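Local coordinates for protein beta-hexosaminidase Amuc_2018 (Akkermansia muciniphila, PDB 6JEB) that hydrolyses terminal non-reducing N-acetylglucosamine and N-acetylgalactosamine residues from beta-linked glycans as a glycoside hydrolase family 20 enzyme, at residues R69-L72 with A73-E77; W434-F437 with R438-L441. All blocks are in the same frame, centred on the assembly; numbering follows the deposited sequence.

Contact 1: residues R69-L72 with A73-E77; sequences RDQL and AGQPE
Q71 and Q75, four residues apart, bring their side-chain amides together where helix 55-73 gives way to the following loop. Their planes stand 59° apart, so the two groups meet at a slant instead of stacking. NE2 of Q71 gives a hydrogen bond of 2.9 Å to OE1 of Q75; at 158° about the hydrogen it is fairly straight. The acceptor lies near the plane of the Q71 amide, whereas the donor is tilted somewhat from the plane of the Q75 carbonyl. OE1 of Q75 also rests 3.4 Å from CG of Q71. The long reach follows from an extended Q71 chain whose CG stands opposite its own backbone N (chi1 -176°). NE2 of Q71 also donates to the carbonyl of Q3 and OE1 accepts from the amide N of S5, while NE2 of Q75 donates to the carbonyl of G78; these partners settle which end of each amide is nitrogen.

On another side of the turn, CD1 of L72 sits 3.7 Å from the carbonyl O of Q75, and the leucine also packs on L23 and I79. The backbone bonds shorten their span here. N of A73 bonds to O of R69 at 2.9 Å, a four-residue step, but N of Q75 bonds to O of L72 at 3.0 Å, a three-residue step. With A73 and G74 at its corners, this last bond closes a type I beta turn, the helix exit that leads into strand 79-86 of the family 20 domain 2.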
loop_
_atom_site.group_PDB
_atom_site.type_symbol
_atom_site.label_atom_id
_atom_site.label_comp_id
_atom_site.label_asym_id
_atom_site.label_seq_id
_atom_site.Cartn_x
_atom_site.Cartn_y
_atom_site.Cartn_z
ATOM N N ARG A 69 3.519 16.985 20.577
ATOM C CA ARG A 69 3.864 16.532 21.922
ATOM C C ARG A 69 5.234 15.868 21.946
ATOM O O ARG A 69 6.004 16.057 22.899
ATOM C CB ARG A 69 2.782 15.602 22.465
ATOM C CG ARG A 69 1.511 16.348 22.795
ATOM C CD ARG A 69 0.364 15.458 23.199
ATOM N NE ARG A 69 -0.720 16.292 23.712
ATOM C CZ ARG A 69 -1.992 15.923 23.798
ATOM N NH1 ARG A 69 -2.371 14.715 23.393
ATOM N NH2 ARG A 69 -2.883 16.775 24.287
ATOM N N ASP A 70 5.555 15.087 20.911
ATOM C CA ASP A 70 6.889 14.502 20.828
ATOM C C ASP A 70 7.952 15.586 20.688
ATOM O O ASP A 70 9.023 15.503 21.303
ATOM C CB ASP A 70 6.961 13.495 19.678
ATOM C CG ASP A 70 6.115 12.248 19.935
ATOM O OD1 ASP A 70 5.745 11.996 21.103
ATOM O OD2 ASP A 70 5.824 11.515 18.966
ATOM N N GLN A 71 7.668 16.624 19.895
ATOM C CA GLN A 71 8.604 17.739 19.788
ATOM C C GLN A 71 8.783 18.443 21.130
ATOM O O GLN A 71 9.915 18.683 21.578
ATOM C CB GLN A 71 8.145 18.723 18.708
ATOM C CG GLN A 71 9.154 19.854 18.510
ATOM C CD GLN A 71 8.772 20.812 17.396
ATOM O OE1 GLN A 71 7.889 20.525 16.586
ATOM N NE2 GLN A 71 9.447 21.954 17.343
ATOM N N LEU A 72 7.674 18.768 21.798
ATOM C CA LEU A 72 7.757 19.477 23.071
ATOM C C LEU A 72 8.516 18.661 24.112
ATOM O O LEU A 72 9.255 19.221 24.933
ATOM C CB LEU A 72 6.349 19.818 23.565
ATOM C CG LEU A 72 6.230 20.471 24.945
ATOM C CD1 LEU A 72 6.993 21.796 25.006
ATOM C CD2 LEU A 72 4.759 20.668 25.312
ATOM N N ALA A 73 8.365 17.331 24.080
ATOM C CA ALA A 73 9.057 16.483 25.048
ATOM C C ALA A 73 10.568 16.628 24.948
ATOM O O ALA A 73 11.273 16.470 25.951
ATOM C CB ALA A 73 8.641 15.023 24.861
ATOM N N GLY A 74 11.083 16.930 23.758
ATOM C CA GLY A 74 12.497 17.166 23.556
ATOM C C GLY A 74 12.913 18.621 23.528
ATOM O O GLY A 74 14.087 18.909 23.272
ATOM N N GLN A 75 11.991 19.548 23.791
ATOM C CA GLN A 75 12.252 20.986 23.725
ATOM C C GLN A 75 11.746 21.621 25.011
ATOM O O GLN A 75 10.666 22.228 25.033
ATOM C CB GLN A 75 11.568 21.617 22.511
ATOM C CG GLN A 75 12.500 21.966 21.377
ATOM C CD GLN A 75 11.768 22.488 20.153
ATOM O OE1 GLN A 75 11.791 21.861 19.099
ATOM N NE2 GLN A 75 11.122 23.644 20.287
ATOM N N PRO A 76 12.503 21.507 26.105
ATOM C CA PRO A 76 12.037 22.078 27.382
ATOM C C PRO A 76 11.832 23.582 27.342
ATOM O O PRO A 76 11.061 24.112 28.152
ATOM C CB PRO A 76 13.133 21.674 28.377
ATOM C CG PRO A 76 14.347 21.427 27.531
ATOM C CD PRO A 76 13.841 20.902 26.215
ATOM N N GLU A 77 12.488 24.289 26.419
ATOM C CA GLU A 77 12.254 25.719 26.265
ATOM C C GLU A 77 10.880 26.029 25.684
ATOM O O GLU A 77 10.497 27.203 25.642
ATOM C CB GLU A 77 13.338 26.341 25.380
ATOM C CG GLU A 77 13.228 25.993 23.898
ATOM C CD GLU A 77 13.962 24.713 23.521
ATOM O OE1 GLU A 77 14.246 23.883 24.415
ATOM O OE2 GLU A 77 14.259 24.542 22.317
#

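Contact 2: residues W434-F437 with R438-L441; sequences WENF and RRKL
W434 and R438 both set CG opposite their backbone N (chi1 168° for W434), which projects indole and arginine along the same flank of helix 434-452, one turn apart; a bend at chi3 of R438 (74°) then brings NH1 beside the indole nitrogen, 3.8 Å from NE1, close enough for one water to accept from both, each at 2.9 Å. CB of R438 makes a CH-pi contact over one face of the indole, 4.3 Å from the centroid of the six-membered ring. Guanidinium and ring planes are nearly perpendicular, at 82°. E435, modelled in two conformers, forms a doubtful salt bridge to R438 in the one described.

Farther round these first turns, on the side facing the N-terminal residues, R439 grips N436 side-on: NE at 3.2 Å and NH2 at 2.8 Å both donate to its OD1, which lies in the guanidinium plane and takes both from one face of its own amide. NH2 of R439 also reaches the carbonyl of Y4. CE of K440 passes 3.6 Å from ND2 of N436, and its ammonium pairs with E9 and E423. Two carboxylates would probably stabilise this buried lysine's charge, while exposed R438 has the water and a less certain partner in E435.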
loop_
_atom_site.group_PDB
_atom_site.type_symbol
_atom_site.label_atom_id
_atom_site.label_comp_id
_atom_site.label_asym_id
_atom_site.label_seq_id
_atom_site.Cartn_x
_atom_site.Cartn_y
_atom_site.Cartn_z
ATOM N N TRP A 434 12.697 19.941 -0.133
ATOM C CA TRP A 434 13.617 18.946 0.399
ATOM C C TRP A 434 14.315 19.462 1.652
ATOM O O TRP A 434 14.444 18.735 2.645
ATOM C CB TRP A 434 14.628 18.548 -0.675
ATOM C CG TRP A 434 15.776 17.746 -0.146
ATOM C CD1 TRP A 434 17.093 18.118 -0.123
ATOM C CD2 TRP A 434 15.717 16.444 0.461
ATOM N NE1 TRP A 434 17.852 17.130 0.446
ATOM C CE2 TRP A 434 17.036 16.089 0.811
ATOM C CE3 TRP A 434 14.683 15.542 0.731
ATOM C CZ2 TRP A 434 17.349 14.873 1.423
ATOM C CZ3 TRP A 434 14.998 14.326 1.338
ATOM C CH2 TRP A 434 16.320 14.008 1.675
ATOM N N GLU A 435 14.740 20.730 1.636
ATOM C CA GLU A 435 15.444 21.285 2.787
ATOM C C GLU A 435 14.584 21.227 4.044
ATOM O O GLU A 435 15.052 20.811 5.110
ATOM C CB GLU A 435 15.896 22.715 2.495
ATOM C CG GLU A 435 17.029 22.800 1.485
ATOM C CD GLU A 435 18.244 22.000 1.910
ATOM O OE1 GLU A 435 18.625 22.085 3.098
ATOM O OE2 GLU A 435 18.810 21.275 1.062
ATOM N N ASN A 436 13.319 21.635 3.940
ATOM C CA ASN A 436 12.456 21.600 5.115
ATOM C C ASN A 436 12.178 20.168 5.551
ATOM O O ASN A 436 12.198 19.863 6.750
ATOM C CB ASN A 436 11.147 22.344 4.850
ATOM C CG ASN A 436 10.351 22.568 6.118
ATOM O OD1 ASN A 436 10.855 23.164 7.074
ATOM N ND2 ASN A 436 9.104 22.096 6.138
ATOM N N PHE A 437 11.908 19.281 4.595
ATOM C CA PHE A 437 11.637 17.891 4.942
ATOM C C PHE A 437 12.831 17.266 5.652
ATOM O O PHE A 437 12.677 16.596 6.679
ATOM C CB PHE A 437 11.278 17.091 3.689
ATOM C CG PHE A 437 11.117 15.618 3.944
ATOM C CD1 PHE A 437 9.928 15.115 4.468
ATOM C CD2 PHE A 437 12.160 14.740 3.685
ATOM C CE1 PHE A 437 9.778 13.752 4.712
ATOM C CE2 PHE A 437 12.025 13.384 3.926
ATOM C CZ PHE A 437 10.832 12.884 4.444
ATOM N N ARG A 438 14.033 17.476 5.105
ATOM C CA ARG A 438 15.243 16.911 5.699
ATOM C C ARG A 438 15.452 17.424 7.121
ATOM O O ARG A 438 15.843 16.660 8.013
ATOM C CB ARG A 438 16.449 17.243 4.816
ATOM C CG ARG A 438 17.743 16.576 5.226
ATOM C CD ARG A 438 18.907 17.161 4.450
ATOM N NE ARG A 438 19.251 18.496 4.931
ATOM C CZ ARG A 438 19.649 19.495 4.151
ATOM N NH1 ARG A 438 19.738 19.322 2.839
ATOM N NH2 ARG A 438 19.940 20.677 4.678
ATOM N N ARG A 439 15.185 18.713 7.352
ATOM C CA ARG A 439 15.283 19.268 8.698
ATOM C C ARG A 439 14.352 18.534 9.655
ATOM O O ARG A 439 14.767 18.095 10.736
ATOM C CB ARG A 439 14.928 20.756 8.667
ATOM C CG ARG A 439 14.775 21.379 10.056
ATOM C CD ARG A 439 14.197 22.794 10.004
ATOM N NE ARG A 439 12.806 22.835 9.550
ATOM C CZ ARG A 439 11.754 22.610 10.332
ATOM N NH1 ARG A 439 11.926 22.298 11.610
ATOM N NH2 ARG A 439 10.527 22.681 9.831
ATOM N N LYS A 440 13.086 18.384 9.267
ATOM C CA LYS A 440 12.110 17.743 10.146
ATOM C C LYS A 440 12.448 16.277 10.378
ATOM O O LYS A 440 12.287 15.766 11.492
ATOM C CB LYS A 440 10.715 17.856 9.538
ATOM C CG LYS A 440 10.272 19.284 9.294
ATOM C CD LYS A 440 8.836 19.334 8.800
ATOM C CE LYS A 440 8.705 18.713 7.409
ATOM N NZ LYS A 440 7.278 18.646 6.950
ATOM N N LEU A 441 12.886 15.576 9.332
ATOM C CA LEU A 441 13.173 14.154 9.484
ATOM C C LEU A 441 14.298 13.914 10.484
ATOM O O LEU A 441 14.282 12.918 11.218
ATOM C CB LEU A 441 13.513 13.544 8.133
ATOM C CG LEU A 441 13.692 12.035 8.243
ATOM C CD1 LEU A 441 12.349 11.326 8.409
ATOM C CD2 LEU A 441 14.453 11.526 7.066
HETATM O O HOH W 1 20.620 17.093 1.208
#

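How the contacts relate
Both contacts are local and mix buried with surface residues. Contact 1, at the end of helix 55-73 in domain 2, buries D70 and Q71 but exposes A73, G74 and P76; contact 2, in the first two turns of helix 434-452, buries F437 and K440 and leaves E435 and R438 at the surface. Their centres lie 18 Å apart, their nearest atoms about 6 Å. D70 bonds to Y118 and forms a salt bridge to R451, farther along the helix of contact 2, and residues 3-5 bond with Q71 in one and R439 in the other. Amide meets amide across contact 1; in contact 2 a guanidinium grips an amide, and an indole face and a shared water join the other arginine.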